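PDB 2VWP: glucose dehydrogenase, which catalyses the zinc-dependent oxidation of D-glucose and several other aldose sugars with NAD(+) or, preferably, NADP(+) as electron acceptor. Local coordinates for residues G36-D41 / G62-G67; K157-A162 / F245-T250; N266-L271 / A297-V302. All coordinates share one frame; numbering follows the deposited sequence.

Interaction 1. Residues G36-D41 / G62-G67. With ZN (zinc ion), chain C.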
loop_
_atom_site.group_PDB
_atom_site.type_symbol
_atom_site.label_atom_id
_atom_site.label_comp_id
_atom_site.label_asym_id
_atom_site.label_seq_id
_atom_site.Cartn_x
_atom_site.Cartn_y
_atom_site.Cartn_z
ATOM N N GLY A 36 18.672 -0.034 25.263
ATOM C CA GLY A 36 18.545 1.252 24.599
ATOM C C GLY A 36 17.352 2.026 25.144
ATOM O O GLY A 36 16.369 1.446 25.610
ATOM N N VAL A 37 17.468 3.348 25.084
ATOM C CA VAL A 37 16.383 4.246 25.380
ATOM C C VAL A 37 15.785 4.719 24.067
ATOM O O VAL A 37 16.499 5.033 23.118
ATOM C CB VAL A 37 16.851 5.469 26.201
ATOM C CG1 VAL A 37 15.725 6.507 26.322
ATOM C CG2 VAL A 37 17.349 5.046 27.574
ATOM N N ASP A 38 14.463 4.798 24.060
ATOM C CA ASP A 38 13.688 5.169 22.910
ATOM C C ASP A 38 12.665 6.243 23.298
ATOM O O ASP A 38 12.410 6.450 24.484
ATOM C CB ASP A 38 12.939 3.921 22.450
ATOM C CG ASP A 38 12.183 4.147 21.201
ATOM O OD1 ASP A 38 12.826 4.385 20.178
ATOM O OD2 ASP A 38 10.943 4.105 21.248
ATOM N N GLY A 39 12.090 6.906 22.295
ATOM C CA GLY A 39 10.943 7.807 22.457
ATOM C C GLY A 39 9.794 7.248 23.271
ATOM O O GLY A 39 9.212 7.969 24.087
ATOM N N THR A 40 9.474 5.964 23.088
ATOM C CA THR A 40 8.402 5.334 23.868
ATOM C C THR A 40 8.685 5.330 25.358
ATOM O O THR A 40 7.754 5.398 26.157
ATOM C CB THR A 40 8.055 3.863 23.435
ATOM O OG1 THR A 40 9.078 2.971 23.886
ATOM C CG2 THR A 40 7.873 3.748 21.929
ATOM N N ASP A 41 9.961 5.220 25.734
ATOM C CA ASP A 41 10.349 5.291 27.138
ATOM C C ASP A 41 10.074 6.686 27.666
ATOM O O ASP A 41 9.585 6.842 28.778
ATOM C CB ASP A 41 11.823 4.930 27.331
ATOM C CG ASP A 41 12.114 3.494 26.952
ATOM O OD1 ASP A 41 11.561 2.590 27.626
ATOM O OD2 ASP A 41 12.864 3.287 25.970
ATOM N N GLY A 62 12.128 0.175 29.007
ATOM C CA GLY A 62 13.095 -0.371 28.062
ATOM C C GLY A 62 12.582 -1.563 27.265
ATOM O O GLY A 62 12.169 -2.569 27.831
ATOM N N HIS A 63 12.633 -1.465 25.945
ATOM C CA HIS A 63 12.224 -2.595 25.094
ATOM C C HIS A 63 13.297 -3.037 24.078
ATOM O O HIS A 63 13.056 -3.953 23.265
ATOM C CB HIS A 63 10.904 -2.262 24.378
ATOM C CG HIS A 63 11.028 -1.167 23.362
ATOM N ND1 HIS A 63 10.837 0.162 23.670
ATOM C CD2 HIS A 63 11.332 -1.205 22.042
ATOM C CE1 HIS A 63 11.018 0.897 22.587
ATOM N NE2 HIS A 63 11.305 0.090 21.583
ATOM N N GLU A 64 14.468 -2.389 24.119
ATOM C CA GLU A 64 15.564 -2.623 23.151
ATOM C C GLU A 64 16.740 -3.235 23.894
ATOM O O GLU A 64 17.637 -2.534 24.346
ATOM C CB GLU A 64 15.992 -1.300 22.501
ATOM C CG GLU A 64 14.821 -0.524 21.898
ATOM C CD GLU A 64 15.221 0.772 21.255
ATOM O OE1 GLU A 64 16.240 1.382 21.663
ATOM O OE2 GLU A 64 14.488 1.214 20.344
ATOM N N ALA A 65 16.703 -4.542 24.069
ATOM C CA ALA A 65 17.632 -5.186 24.984
ATOM C C ALA A 65 18.606 -6.105 24.278
ATOM O O ALA A 65 18.324 -6.640 23.215
ATOM C CB ALA A 65 16.887 -5.939 26.059
ATOM N N VAL A 66 19.770 -6.254 24.886
ATOM C CA VAL A 66 20.665 -7.349 24.572
ATOM C C VAL A 66 21.117 -7.940 25.899
ATOM O O VAL A 66 21.374 -7.205 26.861
ATOM C CB VAL A 66 21.869 -6.906 23.662
ATOM C CG1 VAL A 66 22.736 -5.837 24.346
ATOM C CG2 VAL A 66 22.694 -8.118 23.205
ATOM N N GLY A 67 21.197 -9.268 25.954
ATOM C CA GLY A 67 21.637 -9.933 27.168
ATOM C C GLY A 67 22.353 -11.242 26.879
ATOM O O GLY A 67 22.504 -11.641 25.719
HETATM ZN ZN ZN C . 12.553 0.244 19.640
HETATM O O HOH W 1 13.819 0.939 24.955
HETATM O O HOH W 2 10.077 1.116 26.131
HETATM O O HOH W 3 11.833 1.164 17.812
#
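Asp-38 and Thr-40 meet His-63 at the catalytic zinc site of this alcohol dehydrogenase family member, in its GroES-like domain. His-63 NE2 binds the zinc at 2.3 Å; CG between the backbone N and the carbonyl carbon (chi1 68°) turns the ring to it. Glu-64 OE2 binds zinc at 2.3 Å, and a water and Glu-150 complete the site. Asp-38 is also a known zinc residue, but here its OD1 stays 4.2 Å from the metal. Asp-38 OD2 comes instead to the edge of the His-63 ring, 3.5 Å from CE1, with carboxylate and ring planes 84° apart. Glu-64 CG lies over one ring face. Substrate-binding Thr-40 brings OG1 to 3.1 Å from His-63 CE1.

The second shell centres on a capping box. Asp-38, the N-cap of helix 39-46, accepts from Thr-40 N through OD2, and its N donates to the anti lone pair of Asp-41 OD2. Asp-41 OD1 takes Gly-62 N at 2.8 Å, and a water links it to His-63 ND1. With an alanine replacing Asp-41, Gly-62 N and Asp-38 N would probably lose their side-chain acceptors, and the water on His-63 ND1 one partner. A second water joins Asp-41 OD2, Gly-36 O and His-63 N. Glu-64 OE1 forms a salt bridge with Lys-349. It also lies so near Gly-36 that a side chain there would clash. Gly-36 N donates to Glu-64 O at 2.9 Å.

Interaction 2. Residues K157-A162 / F245-T250. With NDP (NADPH dihydro-nicotinamide-adenine-dinucleotide phosphate), chain B.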
loop_
_atom_site.group_PDB
_atom_site.type_symbol
_atom_site.label_atom_id
_atom_site.label_comp_id
_atom_site.label_asym_id
_atom_site.label_seq_id
_atom_site.Cartn_x
_atom_site.Cartn_y
_atom_site.Cartn_z
ATOM N N LYS A 157 11.146 -5.027 8.912
ATOM C CA LYS A 157 9.746 -5.340 8.649
ATOM C C LYS A 157 9.066 -4.327 7.715
ATOM O O LYS A 157 8.369 -4.721 6.755
ATOM C CB LYS A 157 8.944 -5.428 9.952
ATOM C CG LYS A 157 7.437 -5.568 9.656
ATOM C CD LYS A 157 6.561 -5.693 10.891
ATOM C CE LYS A 157 5.108 -5.451 10.482
ATOM N NZ LYS A 157 4.169 -5.723 11.590
ATOM N N ALA A 158 9.245 -3.033 8.011
ATOM C CA ALA A 158 8.592 -1.971 7.217
ATOM C C ALA A 158 9.001 -2.034 5.746
ATOM O O ALA A 158 8.149 -1.930 4.846
ATOM C CB ALA A 158 8.903 -0.617 7.779
ATOM N N LEU A 159 10.297 -2.228 5.505
ATOM C CA LEU A 159 10.820 -2.415 4.145
ATOM C C LEU A 159 10.266 -3.672 3.500
ATOM O O LEU A 159 9.947 -3.675 2.300
ATOM C CB LEU A 159 12.370 -2.442 4.127
ATOM C CG LEU A 159 13.133 -1.192 4.596
ATOM C CD1 LEU A 159 14.624 -1.342 4.332
ATOM C CD2 LEU A 159 12.581 0.061 3.938
ATOM N N GLU A 160 10.154 -4.749 4.283
ATOM C CA GLU A 160 9.622 -5.996 3.738
ATOM C C GLU A 160 8.188 -5.789 3.217
ATOM O O GLU A 160 7.866 -6.214 2.114
ATOM C CB GLU A 160 9.696 -7.127 4.770
ATOM C CG GLU A 160 9.130 -8.453 4.284
ATOM C CD GLU A 160 8.951 -9.497 5.403
ATOM O OE1 GLU A 160 8.375 -9.191 6.485
ATOM O OE2 GLU A 160 9.363 -10.648 5.159
ATOM N N HIS A 161 7.341 -5.131 4.005
ATOM C CA HIS A 161 5.955 -4.862 3.605
ATOM C C HIS A 161 5.837 -3.821 2.483
ATOM O O HIS A 161 5.088 -4.034 1.520
ATOM C CB HIS A 161 5.102 -4.484 4.814
ATOM C CG HIS A 161 4.880 -5.624 5.756
ATOM N ND1 HIS A 161 3.634 -6.173 5.974
ATOM C CD2 HIS A 161 5.745 -6.333 6.521
ATOM C CE1 HIS A 161 3.743 -7.170 6.836
ATOM N NE2 HIS A 161 5.011 -7.293 7.176
ATOM N N ALA A 162 6.584 -2.720 2.588
ATOM C CA ALA A 162 6.584 -1.702 1.538
ATOM C C ALA A 162 7.026 -2.287 0.185
ATOM O O ALA A 162 6.369 -2.061 -0.840
ATOM C CB ALA A 162 7.441 -0.512 1.922
ATOM N N PHE A 245 11.061 5.765 -3.155
ATOM C CA PHE A 245 10.750 5.275 -1.818
ATOM C C PHE A 245 10.802 6.380 -0.773
ATOM O O PHE A 245 11.756 7.179 -0.729
ATOM C CB PHE A 245 11.678 4.111 -1.424
ATOM C CG PHE A 245 11.355 3.515 -0.079
ATOM C CD1 PHE A 245 10.125 2.895 0.146
ATOM C CD2 PHE A 245 12.266 3.596 0.971
ATOM C CE1 PHE A 245 9.815 2.374 1.393
ATOM C CE2 PHE A 245 11.961 3.075 2.220
ATOM C CZ PHE A 245 10.738 2.463 2.435
ATOM N N ILE A 246 9.764 6.416 0.059
ATOM C CA ILE A 246 9.691 7.322 1.191
ATOM C C ILE A 246 9.455 6.507 2.456
ATOM O O ILE A 246 8.566 5.654 2.511
ATOM C CB ILE A 246 8.579 8.398 1.043
ATOM C CG1 ILE A 246 8.912 9.385 -0.091
ATOM C CG2 ILE A 246 8.413 9.167 2.347
ATOM C CD1 ILE A 246 7.788 10.378 -0.408
ATOM N N TYR A 247 10.286 6.760 3.463
ATOM C CA TYR A 247 10.136 6.131 4.763
ATOM C C TYR A 247 9.828 7.217 5.760
ATOM O O TYR A 247 10.690 8.039 6.066
ATOM C CB TYR A 247 11.438 5.416 5.116
ATOM C CG TYR A 247 11.433 4.601 6.390
ATOM C CD1 TYR A 247 11.562 5.216 7.637
ATOM C CD2 TYR A 247 11.372 3.200 6.347
ATOM C CE1 TYR A 247 11.599 4.467 8.808
ATOM C CE2 TYR A 247 11.426 2.449 7.521
ATOM C CZ TYR A 247 11.534 3.086 8.736
ATOM O OH TYR A 247 11.591 2.350 9.901
ATOM N N GLU A 248 8.600 7.208 6.280
ATOM C CA GLU A 248 8.153 8.225 7.211
ATOM C C GLU A 248 8.431 7.842 8.667
ATOM O O GLU A 248 7.937 6.826 9.163
ATOM C CB GLU A 248 6.674 8.558 6.975
ATOM C CG GLU A 248 6.102 9.590 7.949
ATOM C CD GLU A 248 5.673 8.997 9.255
ATOM O OE1 GLU A 248 5.006 7.944 9.248
ATOM O OE2 GLU A 248 5.962 9.596 10.309
ATOM N N ALA A 249 9.229 8.675 9.341
ATOM C CA ALA A 249 9.592 8.472 10.750
ATOM C C ALA A 249 9.596 9.808 11.516
ATOM O O ALA A 249 10.514 10.080 12.315
ATOM C CB ALA A 249 10.965 7.777 10.856
ATOM N N THR A 250 8.583 10.641 11.256
ATOM C CA THR A 250 8.442 11.932 11.956
ATOM C C THR A 250 7.296 11.908 12.952
ATOM O O THR A 250 7.334 12.600 13.967
ATOM C CB THR A 250 8.209 13.127 10.979
ATOM O OG1 THR A 250 7.055 12.862 10.165
ATOM C CG2 THR A 250 9.425 13.368 10.083
HETATM P PA NDP B . 11.930 11.023 17.093
HETATM O O1A NDP B . 13.177 11.087 17.896
HETATM O O2A NDP B . 10.859 11.924 17.626
HETATM O O5B NDP B . 12.256 11.405 15.570
HETATM C C5B NDP B . 11.375 12.216 14.845
HETATM C C4B NDP B . 12.222 13.263 14.160
HETATM O O4B NDP B . 11.409 13.873 13.193
HETATM C C3B NDP B . 12.716 14.343 15.126
HETATM O O3B NDP B . 14.136 14.407 15.110
HETATM C C2B NDP B . 12.044 15.612 14.625
HETATM O O2B NDP B . 12.911 16.718 14.545
HETATM C C1B NDP B . 11.648 15.247 13.203
HETATM N N9A NDP B . 10.459 15.981 12.758
HETATM C C8A NDP B . 9.199 16.020 13.319
HETATM N N7A NDP B . 8.433 16.843 12.553
HETATM C C5A NDP B . 9.201 17.323 11.533
HETATM C C6A NDP B . 8.957 18.190 10.468
HETATM N N6A NDP B . 7.802 18.864 10.367
HETATM N N1A NDP B . 9.992 18.468 9.590
HETATM C C2A NDP B . 11.244 17.917 9.743
HETATM N N3A NDP B . 11.475 17.063 10.781
HETATM C C4A NDP B . 10.476 16.779 11.657
HETATM O O3 NDP B . 11.445 9.466 17.053
HETATM P PN NDP B . 12.163 8.172 16.344
HETATM O O1N NDP B . 13.050 8.525 15.209
HETATM O O2N NDP B . 12.729 7.264 17.376
HETATM O O5D NDP B . 10.782 7.552 15.754
HETATM C C5D NDP B . 10.120 8.214 14.681
HETATM C C4D NDP B . 8.593 8.042 14.674
HETATM O O4D NDP B . 8.287 6.679 14.440
HETATM C C3D NDP B . 7.873 8.459 15.961
HETATM O O3D NDP B . 6.601 9.016 15.668
HETATM C C2D NDP B . 7.651 7.145 16.681
HETATM O O2D NDP B . 6.470 7.154 17.446
HETATM C C1D NDP B . 7.513 6.174 15.512
HETATM N N1N NDP B . 7.967 4.820 15.820
HETATM C C2N NDP B . 7.236 3.815 15.261
HETATM C C3N NDP B . 7.628 2.486 15.302
HETATM C C7N NDP B . 6.741 1.449 14.647
HETATM O O7N NDP B . 7.002 0.104 14.919
HETATM N N7N NDP B . 5.742 1.819 13.827
HETATM C C4N NDP B . 8.914 2.085 16.011
HETATM C C5N NDP B . 9.645 3.281 16.584
HETATM C C6N NDP B . 9.152 4.581 16.464
HETATM P P2B NDP B . 13.147 17.735 15.772
HETATM O O1X NDP B . 13.763 17.010 16.945
HETATM O O2X NDP B . 11.820 18.289 16.251
HETATM O O3X NDP B . 14.069 18.767 15.148
#
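Glu-248 OE2 is gripped by the backbone N of Thr-250, at 3.0 Å, and by that of Gly-251. The Thr-250 N-H comes from above the carboxylate plane. This turn follows directly on Tyr-247, which faces helix 149-165 together with Phe-245. Both aromatic residues hold CG anti to the backbone N (chi1 -177° for Phe-245, -175° for Tyr-247), which carries their rings from the strand to the helix. Leu-159 serves both with one methyl group. Its CD2 lies 3.4 Å from Phe-245 CZ and 4.1 Å from Tyr-247 CD2. Small residues fit beside it: Ala-158 CB is 4.0 Å from Tyr-247 CE2, and Ala-162 CB is 3.8 Å from Phe-245 CE1. The contact is apolar, but the Tyr-247 hydroxyl is hydrogen-bonded to Thr-155 of the same helix. Past the strand end, Ala-249 O comes within 3.0 Å of C5D of NADPH, and Thr-250 CG2 lies near the adenosine ribose. This is the Rossmann-type domain, with cofactor at the C-terminal ends of parallel strands. Strand 243-248 runs between strands 175-179 and 267-271, and helices 149-165 and 183-194 both pack on its Phe-245 and Tyr-247 side.

Interaction 3. Residues N266-L271 / A297-V302. With NDP (NADPH dihydro-nicotinamide-adenine-dinucleotide phosphate), chain B.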
loop_
_atom_site.group_PDB
_atom_site.type_symbol
_atom_site.label_atom_id
_atom_site.label_comp_id
_atom_site.label_asym_id
_atom_site.label_seq_id
_atom_site.Cartn_x
_atom_site.Cartn_y
_atom_site.Cartn_z
ATOM N N ASN A 266 4.642 5.027 -9.253
ATOM C CA ASN A 266 4.842 3.618 -8.945
ATOM C C ASN A 266 5.621 3.460 -7.635
ATOM O O ASN A 266 6.041 2.379 -7.302
ATOM C CB ASN A 266 5.537 2.871 -10.111
ATOM C CG ASN A 266 4.886 3.134 -11.483
ATOM O OD1 ASN A 266 3.670 3.208 -11.603
ATOM N ND2 ASN A 266 5.715 3.270 -12.525
ATOM N N GLY A 267 5.798 4.557 -6.901
ATOM C CA GLY A 267 6.527 4.541 -5.646
ATOM C C GLY A 267 5.692 4.090 -4.471
ATOM O O GLY A 267 4.472 3.942 -4.581
ATOM N N VAL A 268 6.357 3.852 -3.342
ATOM C CA VAL A 268 5.656 3.497 -2.103
ATOM C C VAL A 268 6.184 4.310 -0.928
ATOM O O VAL A 268 7.397 4.541 -0.796
ATOM C CB VAL A 268 5.728 1.948 -1.789
ATOM C CG1 VAL A 268 7.173 1.444 -1.816
ATOM C CG2 VAL A 268 5.027 1.605 -0.439
ATOM N N GLY A 269 5.257 4.758 -0.092
ATOM C CA GLY A 269 5.586 5.327 1.204
ATOM C C GLY A 269 5.364 4.292 2.295
ATOM O O GLY A 269 4.299 3.656 2.359
ATOM N N ALA A 270 6.389 4.070 3.116
ATOM C CA ALA A 270 6.205 3.353 4.367
ATOM C C ALA A 270 5.933 4.375 5.446
ATOM O O ALA A 270 6.670 5.341 5.575
ATOM C CB ALA A 270 7.455 2.518 4.722
ATOM N N LEU A 271 4.882 4.142 6.231
ATOM C CA LEU A 271 4.539 4.961 7.372
ATOM C C LEU A 271 4.842 4.218 8.659
ATOM O O LEU A 271 4.393 3.077 8.839
ATOM C CB LEU A 271 3.053 5.349 7.324
ATOM C CG LEU A 271 2.525 5.981 6.022
ATOM C CD1 LEU A 271 1.053 6.250 6.205
ATOM C CD2 LEU A 271 3.285 7.249 5.643
ATOM N N ALA A 297 1.570 3.417 -3.586
ATOM C CA ALA A 297 1.125 2.738 -2.362
ATOM C C ALA A 297 1.554 3.482 -1.118
ATOM O O ALA A 297 2.573 4.188 -1.102
ATOM C CB ALA A 297 1.657 1.309 -2.302
ATOM N N LEU A 298 0.756 3.308 -0.080
ATOM C CA LEU A 298 1.118 3.666 1.273
ATOM C C LEU A 298 0.945 2.426 2.125
ATOM O O LEU A 298 -0.107 1.752 2.076
ATOM C CB LEU A 298 0.226 4.786 1.794
ATOM C CG LEU A 298 0.414 6.213 1.294
ATOM C CD1 LEU A 298 -0.677 7.124 1.922
ATOM C CD2 LEU A 298 1.842 6.740 1.603
ATOM N N VAL A 299 1.980 2.102 2.893
ATOM C CA VAL A 299 1.954 0.909 3.715
ATOM C C VAL A 299 2.375 1.283 5.129
ATOM O O VAL A 299 3.481 1.787 5.333
ATOM C CB VAL A 299 2.888 -0.214 3.118
ATOM C CG1 VAL A 299 2.896 -1.441 3.986
ATOM C CG2 VAL A 299 2.456 -0.565 1.703
ATOM N N GLY A 300 1.490 1.053 6.094
ATOM C CA GLY A 300 1.812 1.285 7.519
ATOM C C GLY A 300 2.448 0.049 8.122
ATOM O O GLY A 300 2.135 -1.063 7.720
ATOM N N SER A 301 3.350 0.233 9.085
ATOM C CA SER A 301 4.039 -0.897 9.706
ATOM C C SER A 301 4.331 -0.618 11.173
ATOM O O SER A 301 4.723 0.494 11.541
ATOM C CB SER A 301 5.336 -1.222 8.945
ATOM O OG SER A 301 6.019 -2.307 9.527
ATOM N N VAL A 302 4.151 -1.632 12.011
ATOM C CA VAL A 302 4.424 -1.485 13.443
ATOM C C VAL A 302 5.066 -2.754 13.979
ATOM O O VAL A 302 4.737 -3.855 13.525
ATOM C CB VAL A 302 3.142 -1.052 14.256
ATOM C CG1 VAL A 302 2.060 -2.133 14.206
ATOM C CG2 VAL A 302 3.501 -0.712 15.707
HETATM P PA NDP B . 11.930 11.023 17.093
HETATM O O1A NDP B . 13.177 11.087 17.896
HETATM O O2A NDP B . 10.859 11.924 17.626
HETATM O O5B NDP B . 12.256 11.405 15.570
HETATM C C5B NDP B . 11.375 12.216 14.845
HETATM C C4B NDP B . 12.222 13.263 14.160
HETATM O O4B NDP B . 11.409 13.873 13.193
HETATM C C3B NDP B . 12.716 14.343 15.126
HETATM O O3B NDP B . 14.136 14.407 15.110
HETATM C C2B NDP B . 12.044 15.612 14.625
HETATM O O2B NDP B . 12.911 16.718 14.545
HETATM C C1B NDP B . 11.648 15.247 13.203
HETATM N N9A NDP B . 10.459 15.981 12.758
HETATM C C8A NDP B . 9.199 16.020 13.319
HETATM N N7A NDP B . 8.433 16.843 12.553
HETATM C C5A NDP B . 9.201 17.323 11.533
HETATM C C6A NDP B . 8.957 18.190 10.468
HETATM N N6A NDP B . 7.802 18.864 10.367
HETATM N N1A NDP B . 9.992 18.468 9.590
HETATM C C2A NDP B . 11.244 17.917 9.743
HETATM N N3A NDP B . 11.475 17.063 10.781
HETATM C C4A NDP B . 10.476 16.779 11.657
HETATM O O3 NDP B . 11.445 9.466 17.053
HETATM P PN NDP B . 12.163 8.172 16.344
HETATM O O1N NDP B . 13.050 8.525 15.209
HETATM O O2N NDP B . 12.729 7.264 17.376
HETATM O O5D NDP B . 10.782 7.552 15.754
HETATM C C5D NDP B . 10.120 8.214 14.681
HETATM C C4D NDP B . 8.593 8.042 14.674
HETATM O O4D NDP B . 8.287 6.679 14.440
HETATM C C3D NDP B . 7.873 8.459 15.961
HETATM O O3D NDP B . 6.601 9.016 15.668
HETATM C C2D NDP B . 7.651 7.145 16.681
HETATM O O2D NDP B . 6.470 7.154 17.446
HETATM C C1D NDP B . 7.513 6.174 15.512
HETATM N N1N NDP B . 7.967 4.820 15.820
HETATM C C2N NDP B . 7.236 3.815 15.261
HETATM C C3N NDP B . 7.628 2.486 15.302
HETATM C C7N NDP B . 6.741 1.449 14.647
HETATM O O7N NDP B . 7.002 0.104 14.919
HETATM N N7N NDP B . 5.742 1.819 13.827
HETATM C C4N NDP B . 8.914 2.085 16.011
HETATM C C5N NDP B . 9.645 3.281 16.584
HETATM C C6N NDP B . 9.152 4.581 16.464
HETATM P P2B NDP B . 13.147 17.735 15.772
HETATM O O1X NDP B . 13.763 17.010 16.945
HETATM O O2X NDP B . 11.820 18.289 16.251
HETATM O O3X NDP B . 14.069 18.767 15.148
#
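Val-268 to Leu-271 pair with Ala-297 to Gly-300 as neighbouring parallel strands at one end of the chain's six-stranded sheet. Five backbone hydrogen bonds zip them together, from Ala-297 N with Gly-267 O to Ser-301 N with Leu-271 O. In the middle, Val-299 N donates to Gly-269 O at 2.8 Å. Leu-271 N reaches Val-299 O at 2.9 Å. On one face, CG1 of Val-268 sits between the backbone N and the carbonyl carbon (chi1 52°). That leaves CG2 beside the neighbouring strand, 3.9 Å from Ala-297 CB and 4.0 Å from Val-299 CG2. Helix 149-165 covers this face, with Ser-165 on Val-268 and Ala-297 and with His-161 on Val-299. The sheet is that of a Rossmann fold, with strand order 3-2-1-4-5-6, and these are strands 5 and 6. On the other face, Leu-298 leans over Gly-269. Its CD2 stands 4.0 Å from Gly-269 CA, where a beta carbon would clash with it. Leu-271 CD2 meets the same methyl at 4.3 Å, and helix 253-262 packs against Leu-298. Strand 297-300 also pairs antiparallel with a strand of the second subunit, so the sheet continues across the dimer. Beyond the strand, Ser-301 O accepts a hydrogen bond from the carboxamide N7N of NADPH at 2.8 Å. Val-302 lies alongside that carboxamide, with CG2 3.7 Å from O7N.

The three interactions follow one another along the chain, and none nests in or crosses another. Interaction 1 closes a loop of 20 residues within the GroES-like domain. Interaction 2 spans 82 residues and brings helix 149-165 back against strand 243-248; the chain between them supplies strands 175-179, 201-206 and 224-227 of the sheet. Interaction 3 closes 25 residues and adds the last strand of the same sheet. Interactions 2 and 3 touch: Ile-246 O lies 2.8 Å from Ala-270 N, and Lys-157 NZ lies 2.7 Å from Val-302 O. Interaction 1 stands apart, its nearest atoms about 9 Å from interaction 3, but NADPH touches all three and bridges the domains.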